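Local atomic coordinates of 2-pyrone-4,6-dicarboxylic acid hydrolase, putative (Pseudomonas putida, PDB entry 2FFI), a protein that is of unproven function but probably hydrolyses the lactone ring of 2-pyrone-4,6-dicarboxylate, as its amidohydrolase-family relatives do. Residues Asp172-Leu177 and Arg203-Pro208; Ile165-Arg170 and Lys197-Tyr202. One frame throughout, in Å; residues are numbered along the deposited sequence.

Interaction 1 (Asp172-Leu177 and Arg203-Pro208)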
ATOM      1  N   ASP A 172       3.827 -16.576  -2.252  1.00 27.45           N
ATOM      2  CA  ASP A 172       2.994 -17.753  -1.997  1.00 30.42           C
ATOM      3  C   ASP A 172       3.300 -18.318  -0.604  1.00 31.46           C
ATOM      4  O   ASP A 172       4.342 -18.943  -0.413  1.00 31.89           O
ATOM      5  CB  ASP A 172       3.305 -18.830  -3.044  1.00 32.02           C
ATOM      6  CG  ASP A 172       2.061 -19.377  -3.726  1.00 34.41           C
ATOM      7  OD1 ASP A 172       1.158 -19.894  -3.024  1.00 34.12           O
ATOM      8  OD2 ASP A 172       1.996 -19.295  -4.979  1.00 35.47           O
ATOM      9  N   ALA A 173       2.398 -18.120   0.355  1.00 31.97           N
ATOM     10  CA  ALA A 173       2.600 -18.615   1.723  1.00 32.53           C
ATOM     11  C   ALA A 173       2.982 -20.094   1.781  1.00 33.57           C
ATOM     12  O   ALA A 173       3.726 -20.517   2.670  1.00 33.82           O
ATOM     13  CB  ALA A 173       1.352 -18.381   2.554  1.00 32.89           C
ATOM     14  N   ARG A 174       2.463 -20.883   0.849  1.00 33.46           N
ATOM     15  CA  ARG A 174       2.784 -22.303   0.824  1.00 34.12           C
ATOM     16  C   ARG A 174       3.843 -22.576  -0.239  1.00 34.97           C
ATOM     17  O   ARG A 174       3.600 -23.327  -1.182  1.00 35.90           O
ATOM     18  CB  ARG A 174       1.517 -23.119   0.544  1.00 34.02           C
ATOM     19  CG  ARG A 174       0.548 -22.508  -0.472  1.00 31.17           C
ATOM     20  CD  ARG A 174      -0.533 -23.525  -0.781  1.00 29.94           C
ATOM     21  NE  ARG A 174      -1.726 -22.985  -1.420  1.00 28.10           N
ATOM     22  CZ  ARG A 174      -1.744 -22.341  -2.581  1.00 28.21           C
ATOM     23  NH1 ARG A 174      -0.621 -22.138  -3.255  1.00 27.04           N
ATOM     24  NH2 ARG A 174      -2.900 -21.911  -3.076  1.00 28.22           N
ATOM     25  N   ARG A 175       5.016 -21.965  -0.083  1.00 35.17           N
ATOM     26  CA  ARG A 175       6.099 -22.125  -1.053  1.00 35.19           C
ATOM     27  C   ARG A 175       7.484 -21.865  -0.471  1.00 34.04           C
ATOM     28  O   ARG A 175       8.496 -22.260  -1.052  1.00 33.00           O
ATOM     29  CB  ARG A 175       5.867 -21.193  -2.241  1.00 37.31           C
ATOM     30  CG  ARG A 175       5.146 -21.834  -3.416  1.00 40.85           C
ATOM     31  CD  ARG A 175       6.065 -22.838  -4.101  1.00 44.87           C
ATOM     32  NE  ARG A 175       7.264 -22.194  -4.642  1.00 47.32           N
ATOM     33  CZ  ARG A 175       8.498 -22.681  -4.533  1.00 48.48           C
ATOM     34  NH1 ARG A 175       8.707 -23.827  -3.899  1.00 49.02           N
ATOM     35  NH2 ARG A 175       9.524 -22.021  -5.061  1.00 49.23           N
ATOM     36  N   GLY A 176       7.528 -21.193   0.674  1.00 33.83           N
ATOM     37  CA  GLY A 176       8.806 -20.912   1.303  1.00 32.79           C
ATOM     38  C   GLY A 176       9.395 -19.561   0.941  1.00 31.28           C
ATOM     39  O   GLY A 176       8.816 -18.805   0.163  1.00 30.53           O
ATOM     40  N   LEU A 177      10.556 -19.267   1.513  1.00 30.64           N
ATOM     41  CA  LEU A 177      11.243 -18.008   1.284  1.00 30.74           C
ATOM     42  C   LEU A 177      12.109 -18.058   0.035  1.00 30.69           C
ATOM     43  O   LEU A 177      12.505 -17.025  -0.484  1.00 31.20           O
ATOM     44  CB  LEU A 177      12.113 -17.654   2.497  1.00 29.76           C
ATOM     45  CG  LEU A 177      11.407 -17.575   3.853  1.00 29.77           C
ATOM     46  CD1 LEU A 177      12.411 -17.221   4.931  1.00 29.49           C
ATOM     47  CD2 LEU A 177      10.303 -16.542   3.802  1.00 28.91           C
ATOM     48  N   ARG A 203      -3.944 -12.794   2.027  1.00 17.15           N
ATOM     49  CA  ARG A 203      -3.896 -12.826   0.567  1.00 15.99           C
ATOM     50  C   ARG A 203      -2.824 -13.781   0.045  1.00 17.04           C
ATOM     51  O   ARG A 203      -2.714 -14.008  -1.156  1.00 17.49           O
ATOM     52  CB  ARG A 203      -3.629 -11.419   0.030  1.00 13.22           C
ATOM     53  CG  ARG A 203      -4.804 -10.485   0.182  1.00 13.45           C
ATOM     54  CD  ARG A 203      -4.514  -9.123  -0.413  1.00 10.29           C
ATOM     55  NE  ARG A 203      -5.582  -8.165  -0.140  1.00  9.81           N
ATOM     56  CZ  ARG A 203      -6.768  -8.165  -0.743  1.00 11.01           C
ATOM     57  NH1 ARG A 203      -7.670  -7.243  -0.426  1.00 10.21           N
ATOM     58  NH2 ARG A 203      -7.054  -9.078  -1.663  1.00 10.00           N
ATOM     59  N   LEU A 204      -2.043 -14.349   0.956  1.00 17.59           N
ATOM     60  CA  LEU A 204      -0.972 -15.253   0.578  1.00 19.01           C
ATOM     61  C   LEU A 204      -1.364 -16.617   0.015  1.00 20.14           C
ATOM     62  O   LEU A 204      -0.579 -17.561   0.098  1.00 19.50           O
ATOM     63  CB  LEU A 204      -0.014 -15.428   1.761  1.00 18.49           C
ATOM     64  CG  LEU A 204       0.974 -14.267   2.005  1.00 21.07           C
ATOM     65  CD1 LEU A 204       0.685 -13.102   1.042  1.00 19.86           C
ATOM     66  CD2 LEU A 204       0.900 -13.801   3.462  1.00 19.07           C
ATOM     67  N   GLN A 205      -2.561 -16.716  -0.566  1.00 21.85           N
ATOM     68  CA  GLN A 205      -3.036 -17.964  -1.177  1.00 24.29           C
ATOM     69  C   GLN A 205      -2.978 -19.177  -0.272  1.00 24.97           C
ATOM     70  O   GLN A 205      -2.899 -20.308  -0.747  1.00 24.34           O
ATOM     71  CB  GLN A 205      -2.234 -18.299  -2.436  1.00 24.15           C
ATOM     72  CG  GLN A 205      -2.936 -17.978  -3.727  1.00 26.39           C
ATOM     73  CD  GLN A 205      -3.270 -16.514  -3.827  1.00 28.89           C
ATOM     74  OE1 GLN A 205      -4.372 -16.078  -3.461  1.00 29.10           O
ATOM     75  NE2 GLN A 205      -2.310 -15.732  -4.314  1.00 30.44           N
ATOM     76  N   GLY A 206      -3.016 -18.960   1.029  1.00 25.98           N
ATOM     77  CA  GLY A 206      -2.952 -20.096   1.922  1.00 27.28           C
ATOM     78  C   GLY A 206      -4.007 -20.078   3.000  1.00 28.43           C
ATOM     79  O   GLY A 206      -4.961 -19.285   2.963  1.00 27.73           O
ATOM     80  N   SER A 207      -3.829 -20.973   3.967  1.00 28.48           N
ATOM     81  CA  SER A 207      -4.744 -21.089   5.094  1.00 29.23           C
ATOM     82  C   SER A 207      -4.349 -20.038   6.122  1.00 28.83           C
ATOM     83  O   SER A 207      -3.166 -19.752   6.293  1.00 28.15           O
ATOM     84  CB  SER A 207      -4.633 -22.478   5.714  1.00 29.10           C
ATOM     85  OG  SER A 207      -3.320 -22.685   6.179  1.00 29.14           O
ATOM     86  N   PRO A 208      -5.329 -19.467   6.834  1.00 28.77           N
ATOM     87  CA  PRO A 208      -5.020 -18.444   7.837  1.00 28.93           C
ATOM     88  C   PRO A 208      -3.871 -18.778   8.783  1.00 29.29           C
ATOM     89  O   PRO A 208      -3.261 -17.876   9.362  1.00 29.21           O
ATOM     90  CB  PRO A 208      -6.356 -18.250   8.562  1.00 28.42           C
ATOM     91  CG  PRO A 208      -7.057 -19.550   8.362  1.00 28.61           C
ATOM     92  CD  PRO A 208      -6.732 -19.902   6.939  1.00 28.78           C
TER

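Interaction 2 (Ile165-Arg170 and Lys197-Tyr202). With PO4 (phosphate ion), chain C.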
ATOM      1  N   ILE A 165       6.440  -1.889  -2.173  1.00 12.82           N
ATOM      2  CA  ILE A 165       5.909  -3.200  -2.551  1.00 14.23           C
ATOM      3  C   ILE A 165       4.753  -3.618  -1.641  1.00 14.72           C
ATOM      4  O   ILE A 165       4.899  -3.630  -0.423  1.00 15.15           O
ATOM      5  CB  ILE A 165       7.028  -4.268  -2.494  1.00 13.55           C
ATOM      6  CG1 ILE A 165       8.131  -3.897  -3.470  1.00 14.40           C
ATOM      7  CG2 ILE A 165       6.510  -5.627  -2.922  1.00 12.29           C
ATOM      8  CD1 ILE A 165       9.319  -4.783  -3.364  1.00 17.57           C
ATOM      9  N   ASP A 166       3.612  -3.970  -2.243  1.00 15.33           N
ATOM     10  CA  ASP A 166       2.411  -4.359  -1.496  1.00 15.71           C
ATOM     11  C   ASP A 166       2.342  -5.798  -1.007  1.00 16.68           C
ATOM     12  O   ASP A 166       2.759  -6.725  -1.697  1.00 18.71           O
ATOM     13  CB  ASP A 166       1.157  -4.108  -2.334  1.00 15.81           C
ATOM     14  CG  ASP A 166       0.884  -2.636  -2.567  1.00 17.94           C
ATOM     15  OD1 ASP A 166      -0.120  -2.342  -3.255  1.00 19.39           O
ATOM     16  OD2 ASP A 166       1.655  -1.776  -2.076  1.00 15.02           O
ATOM     17  N   HIS A 167       1.788  -5.964   0.191  1.00 16.40           N
ATOM     18  CA  HIS A 167       1.595  -7.262   0.822  1.00 13.55           C
ATOM     19  C   HIS A 167       2.752  -8.230   0.718  1.00 12.89           C
ATOM     20  O   HIS A 167       2.656  -9.232   0.026  1.00 14.36           O
ATOM     21  CB  HIS A 167       0.358  -7.945   0.249  1.00 12.11           C
ATOM     22  CG  HIS A 167      -0.817  -7.036   0.095  1.00  8.94           C
ATOM     23  ND1 HIS A 167      -1.136  -6.074   1.023  1.00  9.84           N
ATOM     24  CD2 HIS A 167      -1.759  -6.953  -0.874  1.00  8.64           C
ATOM     25  CE1 HIS A 167      -2.225  -5.433   0.634  1.00  7.99           C
ATOM     26  NE2 HIS A 167      -2.621  -5.949  -0.514  1.00  6.61           N
ATOM     27  N   PHE A 168       3.844  -7.941   1.405  1.00 12.39           N
ATOM     28  CA  PHE A 168       4.990  -8.848   1.399  1.00 11.73           C
ATOM     29  C   PHE A 168       5.494  -9.158  -0.004  1.00 12.12           C
ATOM     30  O   PHE A 168       6.393  -9.984  -0.192  1.00 10.95           O
ATOM     31  CB  PHE A 168       4.600 -10.159   2.072  1.00  9.49           C
ATOM     32  CG  PHE A 168       4.260 -10.021   3.527  1.00 10.71           C
ATOM     33  CD1 PHE A 168       5.252 -10.122   4.496  1.00  9.97           C
ATOM     34  CD2 PHE A 168       2.940  -9.850   3.938  1.00 11.29           C
ATOM     35  CE1 PHE A 168       4.936 -10.065   5.839  1.00  9.80           C
ATOM     36  CE2 PHE A 168       2.617  -9.790   5.289  1.00 11.95           C
ATOM     37  CZ  PHE A 168       3.617  -9.903   6.241  1.00 10.50           C
ATOM     38  N   GLY A 169       4.930  -8.491  -0.995  1.00 11.31           N
ATOM     39  CA  GLY A 169       5.353  -8.765  -2.347  1.00 14.61           C
ATOM     40  C   GLY A 169       4.411  -9.781  -2.957  1.00 16.86           C
ATOM     41  O   GLY A 169       4.653 -10.284  -4.055  1.00 17.72           O
ATOM     42  N   ARG A 170       3.331 -10.075  -2.238  1.00 18.66           N
ATOM     43  CA  ARG A 170       2.324 -11.021  -2.697  1.00 19.99           C
ATOM     44  C   ARG A 170       2.972 -12.347  -3.085  1.00 21.24           C
ATOM     45  O   ARG A 170       2.820 -12.824  -4.204  1.00 22.30           O
ATOM     46  CB  ARG A 170       1.584 -10.440  -3.896  1.00 20.17           C
ATOM     47  CG  ARG A 170       0.116 -10.804  -3.990  1.00 22.96           C
ATOM     48  CD  ARG A 170      -0.734  -9.974  -3.040  1.00 23.03           C
ATOM     49  NE  ARG A 170      -2.139  -9.932  -3.441  1.00 22.74           N
ATOM     50  CZ  ARG A 170      -2.923 -11.000  -3.547  1.00 22.91           C
ATOM     51  NH1 ARG A 170      -4.201 -10.867  -3.918  1.00 22.82           N
ATOM     52  NH2 ARG A 170      -2.426 -12.199  -3.283  1.00 20.76           N
ATOM     53  N   LYS A 197       5.547  -3.302   2.148  1.00 14.80           N
ATOM     54  CA  LYS A 197       4.420  -3.265   3.066  1.00 13.71           C
ATOM     55  C   LYS A 197       4.047  -4.645   3.580  1.00 13.87           C
ATOM     56  O   LYS A 197       3.892  -5.596   2.810  1.00 13.61           O
ATOM     57  CB  LYS A 197       3.191  -2.630   2.402  1.00 10.96           C
ATOM     58  CG  LYS A 197       3.099  -1.136   2.591  1.00  9.27           C
ATOM     59  CD  LYS A 197       1.700  -0.584   2.322  1.00  8.49           C
ATOM     60  CE  LYS A 197       1.558  -0.044   0.906  1.00  8.77           C
ATOM     61  NZ  LYS A 197       0.517   1.021   0.791  1.00  8.82           N
ATOM     62  N   VAL A 198       3.928  -4.743   4.898  1.00 14.23           N
ATOM     63  CA  VAL A 198       3.536  -5.981   5.552  1.00 13.12           C
ATOM     64  C   VAL A 198       2.045  -5.805   5.879  1.00 11.90           C
ATOM     65  O   VAL A 198       1.665  -5.199   6.876  1.00 12.26           O
ATOM     66  CB  VAL A 198       4.397  -6.227   6.824  1.00 13.35           C
ATOM     67  CG1 VAL A 198       4.867  -4.916   7.411  1.00 12.65           C
ATOM     68  CG2 VAL A 198       3.597  -7.018   7.855  1.00 15.28           C
ATOM     69  N   SER A 199       1.207  -6.321   4.992  1.00 11.73           N
ATOM     70  CA  SER A 199      -0.237  -6.202   5.122  1.00 11.62           C
ATOM     71  C   SER A 199      -0.997  -7.282   4.358  1.00 10.84           C
ATOM     72  O   SER A 199      -0.470  -7.924   3.447  1.00  9.87           O
ATOM     73  CB  SER A 199      -0.699  -4.818   4.628  1.00 12.92           C
ATOM     74  OG  SER A 199      -0.341  -4.579   3.269  1.00  8.62           O
ATOM     75  N   GLY A 200      -2.254  -7.457   4.737  1.00 11.93           N
ATOM     76  CA  GLY A 200      -3.096  -8.443   4.090  1.00 12.80           C
ATOM     77  C   GLY A 200      -2.453  -9.798   3.987  1.00 12.49           C
ATOM     78  O   GLY A 200      -2.293 -10.320   2.889  1.00 11.91           O
ATOM     79  N   ILE A 201      -2.085 -10.391   5.114  1.00 13.47           N
ATOM     80  CA  ILE A 201      -1.467 -11.702   5.008  1.00 14.30           C
ATOM     81  C   ILE A 201      -2.524 -12.674   4.480  1.00 13.99           C
ATOM     82  O   ILE A 201      -2.188 -13.683   3.873  1.00 13.86           O
ATOM     83  CB  ILE A 201      -0.906 -12.232   6.359  1.00 12.84           C
ATOM     84  CG1 ILE A 201      -2.043 -12.805   7.196  1.00 14.99           C
ATOM     85  CG2 ILE A 201      -0.176 -11.129   7.089  1.00 10.34           C
ATOM     86  CD1 ILE A 201      -1.569 -13.866   8.173  1.00 15.52           C
ATOM     87  N   TYR A 202      -3.797 -12.359   4.694  1.00 14.76           N
ATOM     88  CA  TYR A 202      -4.867 -13.239   4.232  1.00 15.55           C
ATOM     89  C   TYR A 202      -4.946 -13.337   2.712  1.00 17.28           C
ATOM     90  O   TYR A 202      -5.897 -13.906   2.168  1.00 19.18           O
ATOM     91  CB  TYR A 202      -6.214 -12.779   4.766  1.00 13.73           C
ATOM     92  CG  TYR A 202      -6.495 -11.332   4.504  1.00 14.39           C
ATOM     93  CD1 TYR A 202      -6.206 -10.366   5.465  1.00 13.76           C
ATOM     94  CD2 TYR A 202      -7.065 -10.924   3.298  1.00 14.88           C
ATOM     95  CE1 TYR A 202      -6.481  -9.027   5.239  1.00 15.62           C
ATOM     96  CE2 TYR A 202      -7.344  -9.584   3.057  1.00 16.25           C
ATOM     97  CZ  TYR A 202      -7.053  -8.637   4.035  1.00 16.41           C
ATOM     98  OH  TYR A 202      -7.338  -7.305   3.824  1.00 16.93           O
TER
HETATM   99  P   PO4 C 301      -5.772  -4.079  -2.481  1.00 17.57           P
HETATM  100  O1  PO4 C 301      -5.554  -2.733  -3.067  1.00 16.14           O
HETATM  101  O2  PO4 C 301      -5.870  -5.089  -3.565  1.00 18.75           O
HETATM  102  O3  PO4 C 301      -4.633  -4.424  -1.598  1.00 15.97           O
HETATM  103  O4  PO4 C 301      -7.033  -4.072  -1.700  1.00 17.25           O

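Interaction 1 (Asp172-Leu177 and Arg203-Pro208)
The backbone N-H of Ala173 is bonded to the carbonyl oxygen of Leu204, N to O 3.0 Å. This is the one hydrogen bond between the two segments. The bond is bent, 149° at the hydrogen, and the donor is tilted 15° from the carbonyl plane. Beside it the Ala173 methyl turns toward the 203-208 loop, and its CB packs on Leu204 CB. Ala173 also touches Asn211 and Phe214 of helix 208-225, so it sits between that helix and the 203-208 loop.

Arg174 reaches the same loop at Gln205. Gln205 O lies over one face of the guanidinium, 2.8 Å from Arg174 NH2, so the N-H bonds do not point at it and the pair is not a hydrogen bond. Within its own segment Arg174 NH1 forms a salt bridge with Asp172 OD1, 2.9 Å. The same OD1 lies 3.8 Å from Gln205 CB. Gln205 CB points toward the 172-177 segment, but the chain bends at CD (chi2 60°), and the amide lies farther off.

Farther along, Gly206 O accepts a bond from Asn211 ND2. Ser207 is at the N-cap of helix 208-225, its side chain capping a backbone N of the first turn. The arrangement is a surface contact between neighbouring beta-alpha loops of a TIM barrel, the loops that follow strands 163-165 and 194-199.

Interaction 2 (Ile165-Arg170 and Lys197-Tyr202)
The His167 ring meets Ser199 and the phosphate ion at its edge, near the ring plane, while Asp166 CB lies over the centre of one face. His167 ND1 and Ser199 OG are hydrogen-bonded at 2.8 Å, and either could be the donor. NE2 gives its N-H to phosphate O3, 2.7 Å away. The ion probably comes from the crystallisation liquor. Both ring nitrogens are thus bonded, which would hold the ring against rotation. His143 meets it edge-to-face. An alanine in place of His167 removes the ring, which would probably set the Ser199 hydroxyl free to turn and leave the phosphate less firmly held.

The Phe168 ring takes Val198 on one face. Val198 CA sits 4.0 Å from the ring centroid, 16° off the normal, a CH-pi contact. Val198 CG2 also reaches CZ, and Ile201 CG2 lies 3.6 Å from Phe168 CE2. With CG anti to the carbonyl carbon (chi1 -64°), the Phe168 side chain sets out from CB toward Val198. The ring also packs on Ala215 and Ala218 of helix 208-225.

Two backbone bonds tie the segments: Lys197 N to Ile165 O, and Phe168 N to Lys197 O, both 2.7 Å. The Lys197 and Asp166 side chains run side by side, but NZ and OD2 are 4.2 Å apart. Each has its salt bridge elsewhere, Lys197 with Glu141 and Asp166 with Arg110, which also binds the phosphate. The contact lies at the C-terminal ends of parallel strands, where TIM-barrel amidohydrolases have their active site, and the bound anion is consistent with that site here.

The segments alternate along the chain: 165-170, 172-177, 197-202, 203-208. Each interaction therefore joins the same two beta-alpha loops, those after the neighbouring parallel strands 163-165 and 194-199. Interaction 2 is the buried inner part, its centre about 8 Å from the centre of the chain. Interaction 1 lies at the surface, about 19 Å from that centre, and the two centres are about 11 Å apart. They also touch: Arg203 CD packs near His167 CD2, and Arg170 NH2 lies close to Arg203 O. Helix 208-225 packs against both. The same pair of loops thus runs from the phosphate site out to the protein surface.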